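Local coordinates for protein type II restriction enzyme NgoMIV (Neisseria gonorrhoeae, PDB 1FIU) that cleaves double-stranded DNA at the sequence 5'-GCCGGC-3' after the first G, working as a magnesium-dependent homotetrameric restriction endonuclease, at residues Leu179-Ser183 with Pro214-Val218. Sequence-based numbering, arbitrary orientation.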
loop_
_atom_site.group_PDB
_atom_site.type_symbol
_atom_site.label_atom_id
_atom_site.label_comp_id
_atom_site.label_asym_id
_atom_site.label_seq_id
_atom_site.Cartn_x
_atom_site.Cartn_y
_atom_site.Cartn_z
ATOM N N LEU I 179 -9.512 -20.072 11.669
ATOM C CA LEU I 179 -9.482 -18.865 10.834
ATOM C C LEU I 179 -9.680 -17.604 11.672
ATOM O O LEU I 179 -10.474 -17.588 12.608
ATOM C CB LEU I 179 -10.599 -18.945 9.788
ATOM C CG LEU I 179 -10.377 -20.000 8.685
ATOM C CD1 LEU I 179 -11.718 -20.505 8.145
ATOM C CD2 LEU I 179 -9.532 -19.367 7.561
ATOM N N LEU I 180 -8.933 -16.551 11.339
ATOM C CA LEU I 180 -9.080 -15.273 12.042
ATOM C C LEU I 180 -10.254 -14.553 11.363
ATOM O O LEU I 180 -10.194 -14.243 10.171
ATOM C CB LEU I 180 -7.785 -14.447 11.948
ATOM C CG LEU I 180 -7.855 -13.074 12.643
ATOM C CD1 LEU I 180 -8.240 -13.267 14.112
ATOM C CD2 LEU I 180 -6.513 -12.341 12.511
ATOM N N HIS I 181 -11.324 -14.304 12.121
ATOM C CA HIS I 181 -12.518 -13.670 11.574
ATOM C C HIS I 181 -12.444 -12.153 11.700
ATOM O O HIS I 181 -12.848 -11.428 10.782
ATOM C CB HIS I 181 -13.764 -14.169 12.322
ATOM C CG HIS I 181 -15.046 -13.671 11.738
ATOM N ND1 HIS I 181 -15.918 -12.843 12.419
ATOM C CD2 HIS I 181 -15.590 -13.880 10.520
ATOM C CE1 HIS I 181 -16.948 -12.572 11.636
ATOM N NE2 HIS I 181 -16.775 -13.192 10.484
ATOM N N ALA I 182 -11.938 -11.684 12.830
ATOM C CA ALA I 182 -11.871 -10.241 13.062
ATOM C C ALA I 182 -10.787 -9.790 14.012
ATOM O O ALA I 182 -10.438 -10.495 14.973
ATOM C CB ALA I 182 -13.223 -9.736 13.616
ATOM N N SER I 183 -10.282 -8.586 13.733
ATOM C CA SER I 183 -9.309 -7.882 14.573
ATOM C C SER I 183 -10.110 -6.688 15.086
ATOM O O SER I 183 -10.602 -5.883 14.290
ATOM C CB SER I 183 -8.138 -7.342 13.760
ATOM O OG SER I 183 -7.350 -6.454 14.572
ATOM N N PRO I 214 -9.497 -10.442 7.458
ATOM C CA PRO I 214 -10.438 -10.449 8.592
ATOM C C PRO I 214 -11.134 -9.083 8.645
ATOM O O PRO I 214 -10.705 -8.129 8.002
ATOM C CB PRO I 214 -9.536 -10.524 9.825
ATOM C CG PRO I 214 -8.226 -11.127 9.324
ATOM C CD PRO I 214 -8.094 -10.582 7.890
ATOM N N HIS I 215 -12.216 -9.011 9.409
ATOM C CA HIS I 215 -12.821 -7.710 9.687
ATOM C C HIS I 215 -11.694 -6.953 10.441
ATOM O O HIS I 215 -10.962 -7.541 11.236
ATOM C CB HIS I 215 -13.998 -7.860 10.652
ATOM C CG HIS I 215 -15.242 -8.367 10.003
ATOM N ND1 HIS I 215 -15.575 -9.706 9.935
ATOM C CD2 HIS I 215 -16.250 -7.696 9.398
ATOM C CE1 HIS I 215 -16.738 -9.835 9.322
ATOM N NE2 HIS I 215 -17.168 -8.630 8.986
ATOM N N ILE I 216 -11.554 -5.649 10.201
ATOM C CA ILE I 216 -10.558 -4.821 10.894
ATOM C C ILE I 216 -11.359 -3.605 11.366
ATOM O O ILE I 216 -11.745 -2.745 10.548
ATOM C CB ILE I 216 -9.407 -4.369 9.951
ATOM C CG1 ILE I 216 -8.656 -5.604 9.398
ATOM C CG2 ILE I 216 -8.394 -3.509 10.731
ATOM C CD1 ILE I 216 -7.591 -5.271 8.389
ATOM N N VAL I 217 -11.618 -3.538 12.670
ATOM C CA VAL I 217 -12.434 -2.433 13.201
ATOM C C VAL I 217 -11.819 -1.839 14.454
ATOM O O VAL I 217 -10.918 -2.418 15.056
ATOM C CB VAL I 217 -13.855 -2.928 13.539
ATOM C CG1 VAL I 217 -14.529 -3.496 12.281
ATOM C CG2 VAL I 217 -13.778 -4.006 14.673
ATOM N N VAL I 218 -12.305 -0.664 14.834
ATOM C CA VAL I 218 -11.823 0.006 16.037
ATOM C C VAL I 218 -13.042 0.383 16.863
ATOM O O VAL I 218 -14.035 0.835 16.308
ATOM C CB VAL I 218 -11.071 1.314 15.703
ATOM C CG1 VAL I 218 -10.654 2.000 16.988
ATOM C CG2 VAL I 218 -9.856 1.017 14.826
HETATM O O HOH W 1 -8.340 -3.697 14.256
#
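Three main-chain hydrogen bonds with near-linear geometry fix the register of two parallel strands: His-215 N to His-181 O (2.9 Å, 162°), Ser-183 N to His-215 O (2.8 Å, 170°) and Val-217 N to Ser-183 O (3.0 Å, 170°). Ala-182 thereby pairs with His-215 and Ser-183 with Ile-216, the segment axes lying 21° from parallel. His-181, in the t rotamer, starts away from the partner strand, yet its ring ends beside that of His-215. With chi1 at -78° (m), His-215 presents its edge to the His-181 face in an offset edge-to-face pair, centroids 4.8 Å apart and planes at 61°; its ND1 also gives a weak hydrogen bond to His-181 O (3.3 Å). Ala-182 CB packs 3.6 Å from His-215 CB. The consecutive residues His-181 and Ala-182 point to the same side because they form a classic beta bulge opposite Val-143 of strand 141-145, with His-181 at phi/psi -90/-40. The two strands are joined through helix 197-208 as a beta-alpha-beta unit in the central sheet of this PDDEXK-clan nuclease, and strand 179-187 goes on to the magnesium ligand Cys-186. On the other face, the t, p rotamer of Leu-180 places CD2 3.8 Å from Pro-214 CG, while Ser-183 and Ile-216 pack on Leu-205 of that helix. Ser-183, chi1 169° (t), holds a water that lies 2.9 Å from its OG and donates to Val-217 O at 3.0 Å, a polar bridge between the strands; the side chain of Ser-183 is about 8 Å from a bound magnesium ion.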